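Side-chain contacts in citrate synthase (Metallosphaera sedula, PDB 6ABW), which probably catalyses the condensation of acetyl-CoA with oxaloacetate and water to give citrate and free CoA in the tricarboxylic acid cycle: residues 308-311 and 312-315; 70-73 and 74-78; 113-116 and 117-121; 337-340 and 341-344. All coordinates share one frame; numbering follows the deposited sequence.

Overall arrangement
Along the chain the order is contact 2, contact 3, contact 1, contact 4, all within one mostly helical citrate synthase subunit. Contact 2 opens helix 71-84, contact 3 closes helix 104-119, contact 1 ends helix 295-315 beside bound acetyl-CoA, and contact 4 leads into helix 342-365. None touches another. Contacts 1 and 3 lie on opposite sides of the chain's centre, their own centres 47 Å apart; contact 4 is more central, 26 Å from contact 1 and 25 Å from contact 3 between centres. Contacts 2 and 3 touch the second subunit; no other chain touches contact 1, where F315 lines the acetyl-CoA pocket.

Contact 1 of 4, residues 308-311 and 312-315; sequences EELG and VETF. With ACO (acetyl coenzyme *a), chain D.
T314 and F315 face back onto L310 and G311 because both place their first branch beside the backbone N: OG1 of T314 (chi1 -53°) and CG of F315 (chi1 -58°) each stand anti to their own carbonyl carbon. The hydroxyl is thereby laid over the preceding turn of helix 295-315, where T314 OG1 donates to L310 O at 2.7 Å. The same oxygen takes T314 N at 3.0 Å, the two donors arriving from opposite faces of the carbonyl plane, so one residue grips L310 O twice. One position further on, F315 N continues the helical bonding to G311 O at 2.8 Å. That oxygen also lies obliquely by the phenyl ring, 3.4 Å from F315 CD2. Earlier in the turn V312 N bonds E308 O, and V312 CG2 rests against the same oxygen at 3.4 Å.

The F315 ring has a neighbour on each face. T314 CG2 stands over the centre of one, 3.7 Å above the plane; the C2A corner of the adenine points at the other, near its rim and 3.4 Å from F315 CZ, with the two planes steeply inclined. Outside the segments, E308 OE1 makes a salt bridge with K284 and a hydrogen bond with Y327 OH, OE2 bonds Y276 OH, and L310 and T314 pack on F254 of helix 250-260. L265 and G267, which hydrogen-bond the acetyl-CoA, belong to the same pocket. The chemistry here implies division of labour: the doubly used L310 carbonyl holds the threonine's rotation, the threonine methyl backs the phenyl, and the phenyl meets the C2A edge of the adenine by van der Waals contact.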
loop_
_atom_site.group_PDB
_atom_site.type_symbol
_atom_site.label_atom_id
_atom_site.label_comp_id
_atom_site.label_asym_id
_atom_site.label_seq_id
_atom_site.Cartn_x
_atom_site.Cartn_y
_atom_site.Cartn_z
ATOM N N GLU A 308 9.727 -14.893 31.689
ATOM C CA GLU A 308 11.043 -14.484 31.260
ATOM C C GLU A 308 12.112 -15.330 31.961
ATOM O O GLU A 308 13.086 -15.783 31.353
ATOM C CB GLU A 308 11.253 -12.986 31.631
ATOM C CG GLU A 308 12.664 -12.465 31.261
ATOM C CD GLU A 308 12.979 -11.056 31.781
ATOM O OE1 GLU A 308 12.237 -10.423 32.574
ATOM O OE2 GLU A 308 14.049 -10.612 31.392
ATOM N N GLU A 309 11.927 -15.537 33.249
ATOM C CA GLU A 309 12.889 -16.334 34.046
ATOM C C GLU A 309 12.959 -17.765 33.527
ATOM O O GLU A 309 14.032 -18.334 33.274
ATOM C CB GLU A 309 12.472 -16.384 35.536
ATOM C CG GLU A 309 13.515 -17.107 36.373
ATOM C CD GLU A 309 13.403 -16.864 37.878
ATOM O OE1 GLU A 309 12.335 -17.229 38.456
ATOM O OE2 GLU A 309 14.405 -16.355 38.488
ATOM N N LEU A 310 11.785 -18.356 33.381
ATOM C CA LEU A 310 11.709 -19.738 32.784
ATOM C C LEU A 310 12.332 -19.797 31.396
ATOM O O LEU A 310 13.126 -20.711 31.064
ATOM C CB LEU A 310 10.262 -20.241 32.731
ATOM C CG LEU A 310 9.554 -20.367 34.090
ATOM C CD1 LEU A 310 8.086 -20.714 33.919
ATOM C CD2 LEU A 310 10.224 -21.402 34.953
ATOM N N GLY A 311 11.993 -18.817 30.540
ATOM C CA GLY A 311 12.545 -18.776 29.201
ATOM C C GLY A 311 14.054 -18.594 29.107
ATOM O O GLY A 311 14.699 -19.279 28.298
ATOM N N VAL A 312 14.605 -17.686 29.878
ATOM C CA VAL A 312 16.081 -17.497 29.815
ATOM C C VAL A 312 16.792 -18.734 30.392
ATOM O O VAL A 312 17.820 -19.197 29.850
ATOM C CB VAL A 312 16.517 -16.185 30.516
ATOM C CG1 VAL A 312 18.067 -16.088 30.592
ATOM C CG2 VAL A 312 15.920 -14.985 29.731
ATOM N N GLU A 313 16.257 -19.259 31.483
ATOM C CA GLU A 313 16.810 -20.535 32.074
ATOM C C GLU A 313 16.833 -21.666 31.021
ATOM O O GLU A 313 17.865 -22.336 30.821
ATOM C CB GLU A 313 16.003 -20.897 33.338
ATOM C CG GLU A 313 16.607 -22.039 34.143
ATOM C CD GLU A 313 15.599 -22.879 34.972
ATOM O OE1 GLU A 313 14.380 -22.521 35.145
ATOM O OE2 GLU A 313 16.055 -23.940 35.477
ATOM N N THR A 314 15.793 -21.736 30.185
ATOM C CA THR A 314 15.657 -22.803 29.199
ATOM C C THR A 314 16.363 -22.532 27.868
ATOM O O THR A 314 16.902 -23.434 27.294
ATOM C CB THR A 314 14.171 -23.063 28.938
ATOM O OG1 THR A 314 13.545 -23.280 30.210
ATOM C CG2 THR A 314 13.994 -24.273 28.074
ATOM N N PHE A 315 16.340 -21.292 27.377
ATOM C CA PHE A 315 16.803 -20.940 26.034
ATOM C C PHE A 315 17.959 -19.963 25.972
ATOM O O PHE A 315 18.540 -19.789 24.899
ATOM C CB PHE A 315 15.603 -20.309 25.282
ATOM C CG PHE A 315 14.419 -21.215 25.210
ATOM C CD1 PHE A 315 14.537 -22.424 24.555
ATOM C CD2 PHE A 315 13.144 -20.820 25.709
ATOM C CE1 PHE A 315 13.459 -23.284 24.429
ATOM C CE2 PHE A 315 12.081 -21.683 25.613
ATOM C CZ PHE A 315 12.230 -22.919 24.953
HETATM N N1A ACO D . 11.429 -20.155 21.737
HETATM C C2A ACO D . 12.036 -21.383 21.923
HETATM N N3A ACO D . 13.080 -21.836 21.132
HETATM C C4A ACO D . 13.525 -21.034 20.135
HETATM C C5A ACO D . 12.923 -19.704 19.896
HETATM C C6A ACO D . 11.834 -19.305 20.783
HETATM N N6A ACO D . 11.240 -18.113 20.563
HETATM N N7A ACO D . 13.548 -19.151 18.829
HETATM C C8A ACO D . 14.484 -20.034 18.403
HETATM N N9A ACO D . 14.454 -21.144 19.175
HETATM C C1B ACO D . 15.348 -22.333 19.061
HETATM C C2B ACO D . 15.357 -22.992 17.672
HETATM O O2B ACO D . 14.299 -23.929 17.467
HETATM C C3B ACO D . 16.701 -23.665 17.716
HETATM O O3B ACO D . 16.511 -24.905 18.419
HETATM P P3B ACO D . 17.416 -26.248 18.200
HETATM O O7A ACO D . 16.498 -27.388 18.598
HETATM O O8A ACO D . 18.606 -26.067 19.137
HETATM O O9A ACO D . 17.742 -26.221 16.710
HETATM C C4B ACO D . 17.594 -22.703 18.512
HETATM O O4B ACO D . 16.719 -21.926 19.343
HETATM C C5B ACO D . 18.373 -21.724 17.669
HETATM O O5B ACO D . 17.472 -20.989 16.839
HETATM P P1A ACO D . 18.038 -19.772 15.940
HETATM O O1A ACO D . 18.607 -20.428 14.704
HETATM O O2A ACO D . 18.881 -18.862 16.845
HETATM O O3A ACO D . 16.777 -18.857 15.492
HETATM P P2A ACO D . 15.658 -19.281 14.402
HETATM O O4A ACO D . 15.962 -18.683 13.053
HETATM O O5A ACO D . 15.239 -20.708 14.602
HETATM O O6A ACO D . 14.504 -18.289 14.942
HETATM C CBP ACO D . 13.439 -16.162 15.072
HETATM C CCP ACO D . 14.738 -16.905 15.231
HETATM C CDP ACO D . 13.251 -14.776 15.648
HETATM C CEP ACO D . 12.500 -16.633 13.952
HETATM C CAP ACO D . 12.684 -16.943 16.269
HETATM O OAP ACO D . 13.355 -16.929 17.543
HETATM C C9P ACO D . 11.240 -16.539 16.583
HETATM O O9P ACO D . 10.346 -17.079 15.941
HETATM N N8P ACO D . 11.020 -15.594 17.533
HETATM C C7P ACO D . 9.736 -14.950 17.686
HETATM C C6P ACO D . 8.624 -15.809 18.243
HETATM C C5P ACO D . 7.386 -14.925 18.152
HETATM O O5P ACO D . 7.069 -14.210 19.101
HETATM N N4P ACO D . 6.641 -14.983 17.025
HETATM C C3P ACO D . 5.373 -14.260 16.862
HETATM C C2P ACO D . 5.582 -13.260 15.745
HETATM S S1P ACO D . 4.686 -13.799 14.330
HETATM C C ACO D . 3.791 -12.410 14.251
HETATM O O ACO D . 2.849 -12.317 15.015
HETATM C CH3 ACO D . 4.239 -11.354 13.284
#

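Contact 2 of 4, residues 70-73 and 74-78; sequences TKLQ and LQRLK
T70 and Q73 form a capping box at the start of helix 71-84, and L74 completes its first turn by donating from N to T70 O at 2.8 Å. In the box, Q73 N gives its hydrogen to T70 OG1 at 3.2 Å, and T70 N returns one to Q73 OE1 at 3.0 Å; both bonds are nearly straight. The threonine is the N-cap, and its hydroxyl takes up an N-H that has no earlier helical carbonyl to meet. Q73 can answer because its CG lies beside its own backbone N (chi1 -72°), from which the extended chain carries OE1 back to the cap.

The covered, closely packed side is that of L74 and L77, the latter buried. CB of L74 sits 3.5 Å from T70 O, and CB of L77 is equally near Q73 O; beyond the turn both leucines pack on helix 56-65, L74 against E57 and E58, L77 against H61. L74 also meets I386 of the second subunit, whose E387 forms a salt bridge with K71 NZ.

The solvent side is carried by L72, Q75 and R76, all exposed. Between their side chains the contact is van der Waals: CD1 of L72 is 3.9 Å from Q75 NE2. R76 bends at chi3 (-99°) and folds its guanidinium back over the first turn, one face above Q73 CA, while CG of Q73 lies 3.8 Å from R76 NH2. At the edge of that group, in its plane, L72 CD2 touches R76 NH2 at 3.4 Å.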
loop_
_atom_site.group_PDB
_atom_site.type_symbol
_atom_site.label_atom_id
_atom_site.label_comp_id
_atom_site.label_asym_id
_atom_site.label_seq_id
_atom_site.Cartn_x
_atom_site.Cartn_y
_atom_site.Cartn_z
ATOM N N THR A 70 17.941 22.066 18.842
ATOM C CA THR A 70 18.022 23.190 19.775
ATOM C C THR A 70 16.692 23.551 20.338
ATOM O O THR A 70 15.645 23.121 19.799
ATOM C CB THR A 70 18.546 24.454 19.072
ATOM O OG1 THR A 70 17.630 24.866 18.055
ATOM C CG2 THR A 70 19.842 24.191 18.420
ATOM N N LYS A 71 16.686 24.368 21.391
ATOM C CA LYS A 71 15.421 24.889 21.964
ATOM C C LYS A 71 14.469 25.470 20.900
ATOM O O LYS A 71 13.270 25.209 20.910
ATOM C CB LYS A 71 15.686 26.001 22.965
ATOM C CG LYS A 71 16.050 25.591 24.368
ATOM C CD LYS A 71 16.421 26.840 25.185
ATOM C CE LYS A 71 17.333 26.503 26.357
ATOM N NZ LYS A 71 16.599 25.695 27.373
ATOM N N LEU A 72 15.007 26.268 19.999
ATOM C CA LEU A 72 14.176 26.981 19.031
ATOM C C LEU A 72 13.653 25.965 17.979
ATOM O O LEU A 72 12.497 26.067 17.522
ATOM C CB LEU A 72 14.973 28.082 18.354
ATOM C CG LEU A 72 14.180 28.994 17.392
ATOM C CD1 LEU A 72 13.232 29.910 18.161
ATOM C CD2 LEU A 72 15.117 29.835 16.511
ATOM N N GLN A 73 14.515 25.038 17.594
ATOM C CA GLN A 73 14.105 23.974 16.678
ATOM C C GLN A 73 12.989 23.154 17.298
ATOM O O GLN A 73 11.963 22.847 16.621
ATOM C CB GLN A 73 15.233 23.097 16.228
ATOM C CG GLN A 73 16.163 23.755 15.267
ATOM C CD GLN A 73 17.441 22.992 15.013
ATOM O OE1 GLN A 73 17.928 22.196 15.826
ATOM N NE2 GLN A 73 18.024 23.293 13.901
ATOM N N LEU A 74 13.132 22.826 18.563
ATOM C CA LEU A 74 12.145 22.018 19.248
ATOM C C LEU A 74 10.817 22.722 19.338
ATOM O O LEU A 74 9.759 22.150 19.169
ATOM C CB LEU A 74 12.594 21.650 20.631
ATOM C CG LEU A 74 11.685 20.749 21.456
ATOM C CD1 LEU A 74 11.294 19.446 20.735
ATOM C CD2 LEU A 74 12.381 20.391 22.731
ATOM N N GLN A 75 10.878 23.999 19.677
ATOM C CA GLN A 75 9.695 24.833 19.694
ATOM C C GLN A 75 8.914 24.902 18.380
ATOM O O GLN A 75 7.658 24.855 18.416
ATOM C CB GLN A 75 10.102 26.233 20.179
ATOM C CG GLN A 75 9.058 27.301 20.293
ATOM C CD GLN A 75 9.729 28.688 20.452
ATOM O OE1 GLN A 75 9.211 29.689 19.938
ATOM N NE2 GLN A 75 10.931 28.733 21.119
ATOM N N ARG A 76 9.610 25.053 17.260
ATOM C CA ARG A 76 8.959 25.121 15.956
ATOM C C ARG A 76 8.318 23.764 15.630
ATOM O O ARG A 76 7.205 23.704 15.112
ATOM C CB ARG A 76 9.936 25.495 14.832
ATOM C CG ARG A 76 10.190 27.026 14.739
ATOM C CD ARG A 76 11.169 27.353 13.611
ATOM N NE ARG A 76 12.530 27.560 14.124
ATOM C CZ ARG A 76 13.636 26.887 13.764
ATOM N NH1 ARG A 76 13.640 25.929 12.829
ATOM N NH2 ARG A 76 14.789 27.201 14.341
ATOM N N LEU A 77 9.016 22.689 15.999
ATOM C CA LEU A 77 8.494 21.329 15.805
ATOM C C LEU A 77 7.260 21.078 16.587
ATOM O O LEU A 77 6.311 20.530 16.044
ATOM C CB LEU A 77 9.556 20.292 16.149
ATOM C CG LEU A 77 9.064 18.826 16.214
ATOM C CD1 LEU A 77 8.557 18.483 14.877
ATOM C CD2 LEU A 77 10.256 17.958 16.523
ATOM N N LYS A 78 7.247 21.404 17.871
ATOM C CA LYS A 78 6.073 21.297 18.658
ATOM C C LYS A 78 4.861 22.077 18.152
ATOM O O LYS A 78 3.745 21.543 18.185
ATOM C CB LYS A 78 6.383 21.697 20.072
ATOM C CG LYS A 78 7.248 20.677 20.781
ATOM C CD LYS A 78 7.581 21.175 22.162
ATOM C CE LYS A 78 8.195 20.039 22.974
ATOM N NZ LYS A 78 8.531 20.605 24.301
#

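Contact 3 of 4, residues 113-116 and 117-121; sequences SALS and SIYGM
L115 and Y119 meet one turn apart at the C-terminal end of helix 104-119. The leucine methyl CD2 comes to the edge of the tyrosine ring, in its plane, 3.7 Å from Y119 CE2. Y119 CG lies beside its own backbone N (chi1 -68°), which keeps the ring along the preceding turn where that methyl can reach it. Y119 CB rests 3.4 Å from L115 O, the oxygen that accepts Y119 N at 2.8 Å. One ring face is covered by the neighbouring I118, whose CG2 stands over its centre, while I118 CG1 lies 3.4 Å from A114 O.

On another side of the turn, S117 N bonds S113 O at 3.1 Å, and a water donates to that same oxygen while sharing a hydrogen bond of 2.8 Å with S117 OG. The last helical bond runs from G120 N to S116 O, as the chain leaves helical geometry at G120.

Farther out, Y215 of helix 214-225 packs on L115, S116 and Y119, and R138 makes a cation-pi contact with Y119. S116 OG is held by D213 and S216, and also by K226 of the second subunit; S113 OG pairs with S113 of that subunit, whose L98 and P99 pack on A114 and I118. The chemistry implies a mixed dimer interface here, combining apolar contacts with serine hydrogen bonds.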
loop_
_atom_site.group_PDB
_atom_site.type_symbol
_atom_site.label_atom_id
_atom_site.label_comp_id
_atom_site.label_asym_id
_atom_site.label_seq_id
_atom_site.Cartn_x
_atom_site.Cartn_y
_atom_site.Cartn_z
ATOM N N SER A 113 -5.446 6.412 3.839
ATOM C CA SER A 113 -5.752 6.581 2.391
ATOM C C SER A 113 -6.550 7.859 2.212
ATOM O O SER A 113 -6.279 8.632 1.285
ATOM C CB SER A 113 -6.515 5.420 1.670
ATOM O OG SER A 113 -5.896 4.174 1.946
ATOM N N ALA A 114 -7.481 8.114 3.128
ATOM C CA ALA A 114 -8.237 9.362 3.079
ATOM C C ALA A 114 -7.392 10.584 3.312
ATOM O O ALA A 114 -7.533 11.576 2.626
ATOM C CB ALA A 114 -9.408 9.320 4.068
ATOM N N LEU A 115 -6.481 10.533 4.264
ATOM C CA LEU A 115 -5.491 11.595 4.478
ATOM C C LEU A 115 -4.623 11.807 3.252
ATOM O O LEU A 115 -4.318 12.924 2.898
ATOM C CB LEU A 115 -4.646 11.300 5.708
ATOM C CG LEU A 115 -5.299 11.293 7.092
ATOM C CD1 LEU A 115 -4.290 10.763 8.090
ATOM C CD2 LEU A 115 -5.750 12.681 7.416
ATOM N N SER A 116 -4.233 10.734 2.556
ATOM C CA SER A 116 -3.524 10.892 1.342
ATOM C C SER A 116 -4.293 11.682 0.256
ATOM O O SER A 116 -3.706 12.551 -0.404
ATOM C CB SER A 116 -2.981 9.555 0.856
ATOM O OG SER A 116 -2.267 9.655 -0.348
ATOM N N SER A 117 -5.569 11.408 0.098
ATOM C CA SER A 117 -6.415 12.064 -0.864
ATOM C C SER A 117 -6.611 13.536 -0.530
ATOM O O SER A 117 -6.735 14.362 -1.428
ATOM C CB SER A 117 -7.778 11.353 -0.872
ATOM O OG SER A 117 -7.641 10.051 -1.455
ATOM N N ILE A 118 -6.644 13.871 0.757
ATOM C CA ILE A 118 -6.886 15.246 1.206
ATOM C C ILE A 118 -5.580 16.080 1.251
ATOM O O ILE A 118 -5.586 17.233 0.824
ATOM C CB ILE A 118 -7.599 15.189 2.575
ATOM C CG1 ILE A 118 -8.980 14.588 2.373
ATOM C CG2 ILE A 118 -7.629 16.545 3.248
ATOM C CD1 ILE A 118 -9.655 14.138 3.626
ATOM N N TYR A 119 -4.502 15.529 1.796
ATOM C CA TYR A 119 -3.295 16.235 2.131
ATOM C C TYR A 119 -2.099 15.903 1.280
ATOM O O TYR A 119 -1.059 16.577 1.416
ATOM C CB TYR A 119 -2.937 15.969 3.578
ATOM C CG TYR A 119 -3.841 16.540 4.621
ATOM C CD1 TYR A 119 -4.020 17.923 4.735
ATOM C CD2 TYR A 119 -4.415 15.732 5.538
ATOM C CE1 TYR A 119 -4.868 18.438 5.698
ATOM C CE2 TYR A 119 -5.211 16.249 6.543
ATOM C CZ TYR A 119 -5.415 17.605 6.619
ATOM O OH TYR A 119 -6.223 18.090 7.639
ATOM N N GLY A 120 -2.166 14.832 0.508
ATOM C CA GLY A 120 -0.980 14.356 -0.230
ATOM C C GLY A 120 -0.402 15.478 -1.098
ATOM O O GLY A 120 -1.172 16.149 -1.838
ATOM N N MET A 121 0.908 15.695 -1.020
ATOM C CA MET A 121 1.599 16.692 -1.849
ATOM C C MET A 121 2.791 16.067 -2.559
ATOM O O MET A 121 3.332 15.043 -2.103
ATOM C CB MET A 121 2.119 17.839 -0.955
ATOM C CG MET A 121 1.068 18.719 -0.339
ATOM S SD MET A 121 0.279 19.687 -1.641
ATOM C CE MET A 121 1.557 20.976 -1.783
HETATM O O HOH W 1 -5.115 8.792 -1.704
#

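Contact 4 of 4, residues 337-340 and 341-344; sequences FPVY and MFTS
V339 and F342 make the CH-pi contact of this turn: V339 CA lies over the centre of the phenyl face, 3.7 Å from the centroid and 14° off the ring normal. The ring is brought back over the preceding residues because F342 CG stands beside its own backbone N (chi1 -64°), and F337 O then meets the ring at its edge, near the plane.

Apolar touches add to this. V339 CG2 is 3.9 Å from F342 CZ, and P338 CB stands over one face of the Y340 ring, toward its rim.

A Met-aromatic contact forms between M341 and Y340, which lie side by side and point the same way. Y340 CG sits between its backbone N and carbonyl carbon (chi1 61°), which brings the ring alongside M341; bends at chi2 and chi3 of M341 set the sulfur by the ring's edge, 4.8 Å from M341 SD to the Y340 centroid. M341 CG is 3.7 Å from Y340 CE1.

Two backbone hydrogen bonds, each spanning three residues, give the turn its 3-10 character: M341 N to P338 O and F342 N to V339 O, both 3.0 Å. A water extends the chain of polar contacts, donating to Y340 O at 2.7 Å and accepting from S344 N.

The turn joins helix 325-335 to helix 342-365. Helix 128-151 packs against P338, Y340 and M341, with Y340 OH bonded to E151; helix 233-244 meets V339 and F342, F238 edge-to-face with the latter; helix 164-173 borders F337, and helix 104-119 flanks T343 and S344.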
loop_
_atom_site.group_PDB
_atom_site.type_symbol
_atom_site.label_atom_id
_atom_site.label_comp_id
_atom_site.label_asym_id
_atom_site.label_seq_id
_atom_site.Cartn_x
_atom_site.Cartn_y
_atom_site.Cartn_z
ATOM N N PHE A 337 -4.679 0.342 27.073
ATOM C CA PHE A 337 -4.996 -0.051 25.716
ATOM C C PHE A 337 -5.401 -1.504 25.680
ATOM O O PHE A 337 -4.719 -2.346 26.232
ATOM C CB PHE A 337 -3.842 0.199 24.747
ATOM C CG PHE A 337 -3.540 1.661 24.514
ATOM C CD1 PHE A 337 -4.308 2.412 23.598
ATOM C CD2 PHE A 337 -2.500 2.277 25.118
ATOM C CE1 PHE A 337 -4.062 3.736 23.401
ATOM C CE2 PHE A 337 -2.209 3.614 24.877
ATOM C CZ PHE A 337 -3.016 4.367 24.054
ATOM N N PRO A 338 -6.493 -1.813 24.964
ATOM C CA PRO A 338 -6.764 -3.225 24.770
ATOM C C PRO A 338 -5.716 -3.909 23.861
ATOM O O PRO A 338 -5.124 -3.251 22.992
ATOM C CB PRO A 338 -8.164 -3.243 24.166
ATOM C CG PRO A 338 -8.628 -1.839 24.125
ATOM C CD PRO A 338 -7.542 -0.908 24.446
ATOM N N VAL A 339 -5.678 -5.225 23.933
ATOM C CA VAL A 339 -4.752 -6.024 23.149
ATOM C C VAL A 339 -4.923 -5.737 21.619
ATOM O O VAL A 339 -3.967 -5.697 20.859
ATOM C CB VAL A 339 -4.910 -7.517 23.429
ATOM C CG1 VAL A 339 -3.996 -8.358 22.522
ATOM C CG2 VAL A 339 -4.550 -7.787 24.905
ATOM N N TYR A 340 -6.135 -5.494 21.176
ATOM C CA TYR A 340 -6.376 -5.284 19.753
ATOM C C TYR A 340 -5.674 -4.043 19.186
ATOM O O TYR A 340 -5.658 -3.859 17.963
ATOM C CB TYR A 340 -7.884 -5.289 19.355
ATOM C CG TYR A 340 -8.759 -4.228 19.976
ATOM C CD1 TYR A 340 -8.620 -2.894 19.637
ATOM C CD2 TYR A 340 -9.787 -4.574 20.884
ATOM C CE1 TYR A 340 -9.438 -1.916 20.170
ATOM C CE2 TYR A 340 -10.589 -3.588 21.445
ATOM C CZ TYR A 340 -10.433 -2.283 21.073
ATOM O OH TYR A 340 -11.215 -1.289 21.618
ATOM N N MET A 341 -5.174 -3.177 20.034
ATOM C CA MET A 341 -4.514 -1.970 19.623
ATOM C C MET A 341 -3.014 -2.157 19.531
ATOM O O MET A 341 -2.379 -1.207 19.082
ATOM C CB MET A 341 -4.760 -0.796 20.596
ATOM C CG MET A 341 -6.190 -0.237 20.577
ATOM S SD MET A 341 -6.747 0.324 18.981
ATOM C CE MET A 341 -5.645 1.675 18.657
ATOM N N PHE A 342 -2.403 -3.285 19.945
ATOM C CA PHE A 342 -0.959 -3.234 20.109
ATOM C C PHE A 342 -0.126 -2.984 18.820
ATOM O O PHE A 342 0.823 -2.207 18.829
ATOM C CB PHE A 342 -0.447 -4.470 20.825
ATOM C CG PHE A 342 -0.919 -4.670 22.258
ATOM C CD1 PHE A 342 -1.577 -3.716 22.957
ATOM C CD2 PHE A 342 -0.594 -5.877 22.880
ATOM C CE1 PHE A 342 -1.982 -3.990 24.283
ATOM C CE2 PHE A 342 -0.955 -6.163 24.171
ATOM C CZ PHE A 342 -1.660 -5.197 24.886
ATOM N N THR A 343 -0.512 -3.632 17.729
ATOM C CA THR A 343 0.185 -3.418 16.482
ATOM C C THR A 343 -0.051 -1.980 15.946
ATOM O O THR A 343 0.821 -1.438 15.285
ATOM C CB THR A 343 -0.129 -4.527 15.458
ATOM O OG1 THR A 343 0.448 -5.745 15.987
ATOM C CG2 THR A 343 0.536 -4.245 14.112
ATOM N N SER A 344 -1.242 -1.405 16.180
ATOM C CA SER A 344 -1.524 -0.015 15.825
ATOM C C SER A 344 -0.636 0.965 16.593
ATOM O O SER A 344 -0.214 2.006 16.041
ATOM C CB SER A 344 -3.025 0.325 16.030
ATOM O OG SER A 344 -3.777 -0.353 15.066
HETATM O O HOH W 2 -3.675 -3.105 16.272
#